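Local coordinates for GDSL-like Lipase/Acylhydrolase family protein (Neisseria meningitidis, PDB 4K7J) that probably removes O-linked acetyl groups from peptidoglycan, as an esterase of the SGNH (GDSL-like) hydrolase family that works through a catalytic triad, at residues A[238-249]-A[277-288]; A[266-274]-A[311-321]. All coordinates share one frame; numbering follows the deposited sequence. Where two conformers were deposited one is given.

Contact 1. Residues A[238-249]-A[277-288]; sequences TGADLVILSYGT and LPAAGILIIGAP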
# COMPACT_ATOMS: atom_id res chain seq x y z
N THR A 238 -0.34 11.01 5.14
CA THR A 238 -1.29 9.97 4.71
C THR A 238 -2.29 9.70 5.82
O THR A 238 -3.40 9.22 5.56
CB THR A 238 -0.61 8.62 4.40
OG1 THR A 238 0.14 8.18 5.54
CG2 THR A 238 0.31 8.72 3.20
N GLY A 239 -1.89 9.99 7.05
CA GLY A 239 -2.72 9.68 8.20
C GLY A 239 -2.73 8.21 8.56
O GLY A 239 -3.56 7.78 9.35
N ALA A 240 -1.81 7.43 7.98
CA ALA A 240 -1.77 5.98 8.21
C ALA A 240 -1.62 5.63 9.69
O ALA A 240 -0.76 6.16 10.39
CB ALA A 240 -0.64 5.34 7.42
N ASP A 241 -2.46 4.71 10.16
CA ASP A 241 -2.38 4.25 11.54
C ASP A 241 -1.69 2.91 11.63
O ASP A 241 -1.25 2.50 12.71
CB ASP A 241 -3.79 4.18 12.14
CG ASP A 241 -4.46 5.54 12.18
OD1 ASP A 241 -3.84 6.50 12.69
OD2 ASP A 241 -5.58 5.66 11.65
N LEU A 242 -1.61 2.22 10.50
CA LEU A 242 -0.83 0.98 10.39
C LEU A 242 -0.17 0.95 9.02
O LEU A 242 -0.85 1.06 8.01
CB LEU A 242 -1.73 -0.26 10.57
CG LEU A 242 -1.11 -1.63 10.28
CD1 LEU A 242 0.06 -1.96 11.23
CD2 LEU A 242 -2.15 -2.74 10.32
N VAL A 243 1.15 0.84 8.99
CA VAL A 243 1.89 0.79 7.74
C VAL A 243 2.34 -0.64 7.49
O VAL A 243 3.06 -1.23 8.31
CB VAL A 243 3.14 1.69 7.78
CG1 VAL A 243 3.98 1.53 6.49
CG2 VAL A 243 2.74 3.14 8.00
N ILE A 244 1.90 -1.22 6.38
CA ILE A 244 2.32 -2.56 6.01
C ILE A 244 3.36 -2.46 4.90
O ILE A 244 3.11 -1.89 3.83
CB ILE A 244 1.14 -3.42 5.51
CG1 ILE A 244 0.03 -3.45 6.56
CG2 ILE A 244 1.62 -4.83 5.15
CD1 ILE A 244 -1.17 -4.35 6.20
N LEU A 245 4.53 -3.02 5.17
CA LEU A 245 5.59 -3.09 4.16
C LEU A 245 5.62 -4.51 3.60
O LEU A 245 5.85 -5.48 4.34
CB LEU A 245 6.94 -2.74 4.78
CG LEU A 245 7.06 -1.36 5.41
CD1 LEU A 245 8.36 -1.25 6.20
CD2 LEU A 245 6.98 -0.25 4.36
N SER A 246 5.38 -4.64 2.31
CA SER A 246 5.35 -5.96 1.69
C SER A 246 6.32 -6.03 0.50
O SER A 246 5.94 -5.78 -0.63
CB SER A 246 3.91 -6.32 1.26
OG SER A 246 3.86 -7.59 0.62
N TYR A 247 7.58 -6.36 0.79
CA TYR A 247 8.60 -6.49 -0.23
C TYR A 247 9.33 -7.81 0.01
O TYR A 247 8.92 -8.59 0.86
CB TYR A 247 9.59 -5.33 -0.17
CG TYR A 247 9.03 -3.95 -0.50
CD1 TYR A 247 8.99 -3.48 -1.81
CD2 TYR A 247 8.59 -3.10 0.51
CE1 TYR A 247 8.50 -2.22 -2.11
CE2 TYR A 247 8.11 -1.83 0.23
CZ TYR A 247 8.07 -1.39 -1.08
OH TYR A 247 7.59 -0.13 -1.37
N GLY A 248 10.39 -8.06 -0.73
CA GLY A 248 11.20 -9.24 -0.45
C GLY A 248 11.37 -10.13 -1.65
O GLY A 248 12.45 -10.68 -1.88
N THR A 249 10.31 -10.27 -2.44
CA THR A 249 10.34 -11.14 -3.61
C THR A 249 11.38 -10.69 -4.63
O THR A 249 12.16 -11.49 -5.13
CB THR A 249 8.96 -11.22 -4.26
OG1 THR A 249 8.04 -11.82 -3.34
CG2 THR A 249 9.00 -12.05 -5.53
N LEU A 277 5.54 9.04 11.52
CA LEU A 277 4.21 8.71 12.03
C LEU A 277 4.35 8.03 13.40
O LEU A 277 4.32 6.79 13.50
CB LEU A 277 3.47 7.78 11.06
CG LEU A 277 2.98 8.30 9.70
CD1 LEU A 277 2.56 7.11 8.84
CD2 LEU A 277 1.81 9.26 9.90
N PRO A 278 4.53 8.83 14.46
CA PRO A 278 4.83 8.29 15.80
C PRO A 278 3.72 7.42 16.38
O PRO A 278 4.00 6.57 17.22
CB PRO A 278 5.02 9.55 16.66
CG PRO A 278 5.15 10.69 15.70
CD PRO A 278 4.38 10.29 14.48
N ALA A 279 2.49 7.61 15.94
CA ALA A 279 1.38 6.84 16.49
C ALA A 279 1.03 5.59 15.66
O ALA A 279 0.12 4.84 16.03
CB ALA A 279 0.14 7.74 16.66
N ALA A 280 1.74 5.37 14.56
CA ALA A 280 1.39 4.26 13.66
C ALA A 280 2.00 2.92 14.08
O ALA A 280 3.10 2.87 14.62
CB ALA A 280 1.77 4.59 12.22
N GLY A 281 1.27 1.84 13.81
CA GLY A 281 1.85 0.51 13.89
C GLY A 281 2.59 0.21 12.60
O GLY A 281 2.32 0.83 11.57
N ILE A 282 3.53 -0.72 12.65
CA ILE A 282 4.24 -1.18 11.46
C ILE A 282 4.20 -2.71 11.37
O ILE A 282 4.46 -3.41 12.35
CB ILE A 282 5.69 -0.72 11.48
CG1 ILE A 282 5.77 0.81 11.58
CG2 ILE A 282 6.40 -1.19 10.23
CD1 ILE A 282 7.17 1.32 11.71
N LEU A 283 3.86 -3.23 10.19
CA LEU A 283 3.85 -4.66 9.96
C LEU A 283 4.72 -5.00 8.76
O LEU A 283 4.53 -4.46 7.67
CB LEU A 283 2.43 -5.15 9.67
CG LEU A 283 2.39 -6.60 9.14
CD1 LEU A 283 2.66 -7.59 10.25
CD2 LEU A 283 1.09 -6.93 8.43
N ILE A 284 5.70 -5.87 8.97
CA ILE A 284 6.54 -6.35 7.87
C ILE A 284 6.05 -7.71 7.39
O ILE A 284 5.97 -8.68 8.16
CB ILE A 284 8.02 -6.40 8.29
CG1 ILE A 284 8.56 -4.98 8.42
CG2 ILE A 284 8.83 -7.21 7.28
CD1 ILE A 284 9.97 -4.88 8.95
N ILE A 285 5.70 -7.77 6.11
CA ILE A 285 5.27 -9.02 5.49
C ILE A 285 6.48 -9.75 4.90
O ILE A 285 7.04 -9.32 3.89
CB ILE A 285 4.22 -8.77 4.41
CG1 ILE A 285 2.93 -8.27 5.06
CG2 ILE A 285 3.94 -10.06 3.64
CD1 ILE A 285 1.73 -8.29 4.14
N GLY A 286 6.90 -10.83 5.56
CA GLY A 286 8.01 -11.62 5.06
C GLY A 286 7.68 -12.17 3.69
O GLY A 286 6.53 -12.53 3.43
N ALA A 287 8.66 -12.22 2.80
CA ALA A 287 8.43 -12.67 1.44
C ALA A 287 7.81 -14.09 1.39
O ALA A 287 8.17 -14.95 2.20
CB ALA A 287 9.72 -12.63 0.65
N PRO A 288 6.88 -14.32 0.45
CA PRO A 288 6.37 -15.67 0.23
C PRO A 288 7.45 -16.54 -0.38
O PRO A 288 8.45 -16.00 -0.84
CB PRO A 288 5.24 -15.47 -0.79
CG PRO A 288 5.64 -14.22 -1.54
CD PRO A 288 6.29 -13.34 -0.50
O HOH W 1 -2.62 5.54 15.58
O HOH W 2 8.23 -6.71 3.45
O HOH W 3 9.13 -14.07 -2.69

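Contact 2. Residues A[266-274]-A[311-321]; sequences WLDTVRQIR and MQRRVARQGQT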
# COMPACT_ATOMS: atom_id res chain seq x y z
N TRP A 266 16.92 -1.08 5.55
CA TRP A 266 15.59 -1.44 6.05
C TRP A 266 15.37 -0.87 7.45
O TRP A 266 14.33 -0.26 7.72
CB TRP A 266 15.41 -2.96 6.04
CG TRP A 266 14.93 -3.51 4.73
CD1 TRP A 266 15.57 -3.44 3.52
CD2 TRP A 266 13.71 -4.21 4.50
NE1 TRP A 266 14.81 -4.05 2.55
CE2 TRP A 266 13.66 -4.52 3.12
CE3 TRP A 266 12.63 -4.58 5.31
CZ2 TRP A 266 12.58 -5.21 2.55
CZ3 TRP A 266 11.57 -5.27 4.74
CH2 TRP A 266 11.56 -5.57 3.38
N LEU A 267 16.33 -1.07 8.34
CA LEU A 267 16.23 -0.50 9.69
C LEU A 267 16.08 1.02 9.65
O LEU A 267 15.27 1.58 10.37
CB LEU A 267 17.45 -0.88 10.52
CG LEU A 267 17.47 -2.37 10.88
CD1 LEU A 267 18.88 -2.86 11.21
CD2 LEU A 267 16.50 -2.62 12.03
N ASP A 268 16.88 1.67 8.81
CA ASP A 268 16.76 3.12 8.60
C ASP A 268 15.35 3.52 8.17
O ASP A 268 14.79 4.49 8.68
CB ASP A 268 17.76 3.62 7.56
CG ASP A 268 19.19 3.58 8.06
OD1 ASP A 268 19.40 3.41 9.28
OD2 ASP A 268 20.11 3.73 7.22
N THR A 269 14.79 2.77 7.22
CA THR A 269 13.46 3.06 6.72
C THR A 269 12.39 2.93 7.81
O THR A 269 11.50 3.77 7.90
CB THR A 269 13.09 2.17 5.50
OG1 THR A 269 14.13 2.25 4.51
CG2 THR A 269 11.79 2.63 4.88
N VAL A 270 12.49 1.88 8.63
CA VAL A 270 11.55 1.70 9.74
C VAL A 270 11.66 2.86 10.74
O VAL A 270 10.66 3.40 11.19
CB VAL A 270 11.76 0.35 10.46
CG1 VAL A 270 10.93 0.28 11.74
CG2 VAL A 270 11.39 -0.82 9.53
N ARG A 271 12.89 3.22 11.07
CA ARG A 271 13.16 4.36 11.94
C ARG A 271 12.48 5.62 11.40
O ARG A 271 11.77 6.34 12.12
CB ARG A 271 14.68 4.60 12.01
CG ARG A 271 15.14 5.29 13.28
CD ARG A 271 16.54 5.91 13.12
NE ARG A 271 17.44 5.18 12.22
CZ ARG A 271 17.94 3.96 12.45
NH1 ARG A 271 17.62 3.30 13.56
NH2 ARG A 271 18.76 3.40 11.57
N GLN A 272 12.69 5.87 10.11
CA GLN A 272 12.09 7.02 9.47
C GLN A 272 10.57 7.01 9.47
O GLN A 272 9.94 8.05 9.69
CB GLN A 272 12.67 7.22 8.08
CG GLN A 272 14.11 7.69 8.16
CD GLN A 272 14.81 7.65 6.83
OE1 GLN A 272 14.24 8.02 5.80
NE2 GLN A 272 16.06 7.20 6.83
N ILE A 273 9.97 5.84 9.25
CA ILE A 273 8.53 5.71 9.34
C ILE A 273 8.03 6.08 10.74
O ILE A 273 7.04 6.80 10.89
CB ILE A 273 8.06 4.27 8.98
CG1 ILE A 273 8.26 3.99 7.48
CG2 ILE A 273 6.61 4.06 9.38
CD1 ILE A 273 8.14 2.50 7.09
N ARG A 274 8.74 5.60 11.76
CA ARG A 274 8.36 5.88 13.15
C ARG A 274 8.48 7.37 13.48
O ARG A 274 7.61 7.92 14.13
CB ARG A 274 9.20 5.07 14.13
CG ARG A 274 8.93 3.58 14.07
CD ARG A 274 9.40 2.90 15.35
NE ARG A 274 9.09 1.47 15.35
CZ ARG A 274 7.86 0.98 15.48
NH1 ARG A 274 6.83 1.81 15.61
NH2 ARG A 274 7.66 -0.34 15.48
N MET A 311 16.48 -11.71 6.97
CA MET A 311 16.78 -10.31 7.21
C MET A 311 15.51 -9.58 7.60
O MET A 311 15.51 -8.79 8.55
CB MET A 311 17.38 -9.66 5.96
CG MET A 311 17.53 -8.15 6.13
SD MET A 311 17.65 -7.33 4.55
CE MET A 311 15.94 -7.44 4.04
N GLN A 312 14.42 -9.86 6.89
CA GLN A 312 13.15 -9.19 7.16
C GLN A 312 12.68 -9.39 8.59
O GLN A 312 12.22 -8.44 9.23
CB GLN A 312 12.05 -9.66 6.20
CG GLN A 312 12.30 -9.29 4.75
CD GLN A 312 11.19 -9.77 3.83
OE1 GLN A 312 11.05 -10.96 3.59
NE2 GLN A 312 10.38 -8.84 3.33
N ARG A 313 12.79 -10.62 9.08
CA ARG A 313 12.41 -10.89 10.45
C ARG A 313 13.32 -10.20 11.48
O ARG A 313 12.83 -9.66 12.45
CB ARG A 313 12.31 -12.40 10.72
CG ARG A 313 11.72 -12.70 12.07
CD ARG A 313 11.96 -14.14 12.48
NE ARG A 313 11.06 -15.05 11.80
CZ ARG A 313 9.81 -15.30 12.19
NH1 ARG A 313 9.31 -14.69 13.25
NH2 ARG A 313 9.06 -16.15 11.50
N ARG A 314 14.63 -10.20 11.24
CA ARG A 314 15.54 -9.46 12.12
C ARG A 314 15.19 -7.97 12.17
O ARG A 314 15.22 -7.35 13.24
CB ARG A 314 16.99 -9.60 11.65
CG ARG A 314 17.62 -10.94 11.90
CD ARG A 314 19.15 -10.86 11.77
NE ARG A 314 19.62 -10.49 10.43
CZ ARG A 314 19.68 -11.34 9.41
NH1 ARG A 314 19.31 -12.60 9.58
NH2 ARG A 314 20.12 -10.94 8.23
N VAL A 315 14.87 -7.39 11.02
CA VAL A 315 14.47 -5.97 10.97
C VAL A 315 13.22 -5.72 11.80
O VAL A 315 13.16 -4.75 12.58
CB VAL A 315 14.23 -5.50 9.52
CG1 VAL A 315 13.53 -4.13 9.51
CG2 VAL A 315 15.54 -5.44 8.75
N ALA A 316 12.23 -6.60 11.64
CA ALA A 316 11.01 -6.55 12.46
C ALA A 316 11.30 -6.52 13.96
O ALA A 316 10.73 -5.70 14.71
CB ALA A 316 10.11 -7.73 12.13
N ARG A 317 12.17 -7.41 14.41
CA ARG A 317 12.46 -7.54 15.84
C ARG A 317 13.24 -6.34 16.34
O ARG A 317 12.91 -5.77 17.38
CB ARG A 317 13.24 -8.82 16.13
CG ARG A 317 13.51 -9.01 17.62
CD ARG A 317 14.09 -10.38 17.92
NE ARG A 317 14.50 -10.49 19.32
CZ ARG A 317 15.12 -11.55 19.82
NH1 ARG A 317 15.36 -12.60 19.05
NH2 ARG A 317 15.49 -11.57 21.10
N GLN A 318 14.27 -5.96 15.61
CA GLN A 318 15.09 -4.83 16.01
C GLN A 318 14.31 -3.52 15.92
O GLN A 318 14.50 -2.63 16.74
CB GLN A 318 16.41 -4.78 15.22
CG GLN A 318 17.42 -5.82 15.74
CD GLN A 318 18.58 -6.08 14.80
OE1 GLN A 318 19.01 -5.20 14.05
NE2 GLN A 318 19.10 -7.31 14.84
N GLY A 319 13.40 -3.42 14.96
CA GLY A 319 12.56 -2.22 14.84
C GLY A 319 11.30 -2.29 15.69
O GLY A 319 10.48 -1.37 15.66
N GLN A 320 11.16 -3.38 16.44
CA GLN A 320 9.97 -3.63 17.27
C GLN A 320 8.65 -3.55 16.52
O GLN A 320 7.67 -3.01 17.04
CB GLN A 320 9.94 -2.70 18.48
CG GLN A 320 11.10 -2.95 19.45
CD GLN A 320 11.25 -1.84 20.47
OE1 GLN A 320 10.34 -1.04 20.69
NE2 GLN A 320 12.42 -1.77 21.10
N THR A 321 8.63 -4.10 15.32
CA THR A 321 7.42 -4.09 14.51
C THR A 321 6.73 -5.45 14.62
O THR A 321 7.20 -6.34 15.32
CB THR A 321 7.76 -3.82 13.03
OG1 THR A 321 8.12 -5.05 12.39
CG2 THR A 321 8.93 -2.85 12.93

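Contact 1. Residues A[238-249]-A[277-288]
The carbonyl oxygen of L245 accepts the amide N of I285 at 2.9 Å, almost straight (174° at the hydrogen), and probably also a water 2.8 Å from L245 O. The same water accepts from the N of Y247 and lies within bonding distance of I285 O, so it joins the chains beyond the last direct backbone bond between them. Before it, strands 242-246 and 281-286 run parallel, 17° apart, with bonds from G281 N to D241 O, V243 N to G281 O, L283 N to V243 O and L245 N to L283 O.

On one face L242 CD1 folds to 3.6 Å from G281 C, close over the backbone of a residue that has no side chain, and also touches L283 CB. I244 and L283 lie side by side, pointing the same way. A chi1 of -55° puts I244 CG2 anti to the backbone N, where it meets I285 CD1 at 3.6 Å. V243, L245, I282 and I284 occupy the other face, where L277 CD1 reaches back across V243 CG2 to 3.9 Å from A240 CB.

At the far end A287 CB packs on the backbone of G248, and P288 CD lies 3.7 Å from T249 OG1. T249 OG1 hydrogen-bonds H63 NE2 and lies 2.6 Å from a water that donates to P288 O. At the entry D241 OD2 pairs with K42. The two strands are neighbours in the parallel core of the mixed sheet of the SGNH hydrolase fold, V243 and L245 on the side of helix 259-276. Apolar side chains line both faces while amides and carbonyls bond in the sheet, and most polar side chains gather at the ends, where waters bridge D241 OD1 to A279 O and T249 OG1 to P288 O.

Contact 2. Residues A[266-274]-A[311-321]
The terminal methyl of M311 sits over the indole of W266: CE lies 3.8 Å from the centroid of the five-membered ring, 8° off its normal, a CH-pi contact, with SD farther above the same face in a Met-aromatic arrangement. The bend at the last torsion of M311 (chi3 75°) swings the methyl onto the ring. At the six-membered end, Q312 NE2 comes 3.5 Å from W266 CH2, its amide plane nearly perpendicular to the ring, while OE1 accepts from A287 N and NE2 donates to Y247 O. V315 CG2 packs on W266 CB at 3.7 Å, and its CG1 slides past V270 CG2 in the opposite direction.

At the other end the extended R274 grips G319 O side-on with two nitrogens, NE at 3.2 Å and NH2 at 3.0 Å, the oxygen lying near the guanidinium plane. G319 precedes Q320, whose positive phi marks the Schellman motif ending helix 305-318, so R274 binds a carbonyl at that helix end. The axes of 266-274 and 311-318 pass 9.8 Å apart at 37°, both helices lying against strand 281-286: V270 and R274 touch I282, and V315 touches I284. A316 and Q312 rest on F323 of strand 322-325.

How the contacts relate
Following the chain, strand 242-246 leads by way of the short helix 249-252 to helix 259-276, which returns it to strand 281-286 beside the first; contact 1 closes this right-handed beta-alpha-beta crossover, with 27 residues between its segments. Helix 305-318 comes next, and contact 2 sets it beside helix 259-276, closing a loop of 36 residues. Since the segments alternate along the chain, the two loops cross rather than nest, sharing the end of helix 259-276 and strand 281-286. Their centres are about 10 Å apart, and they touch directly, T321 CB packing on I282 O. Together they tie two neighbouring strands of the central sheet to the helix pair on one of its faces.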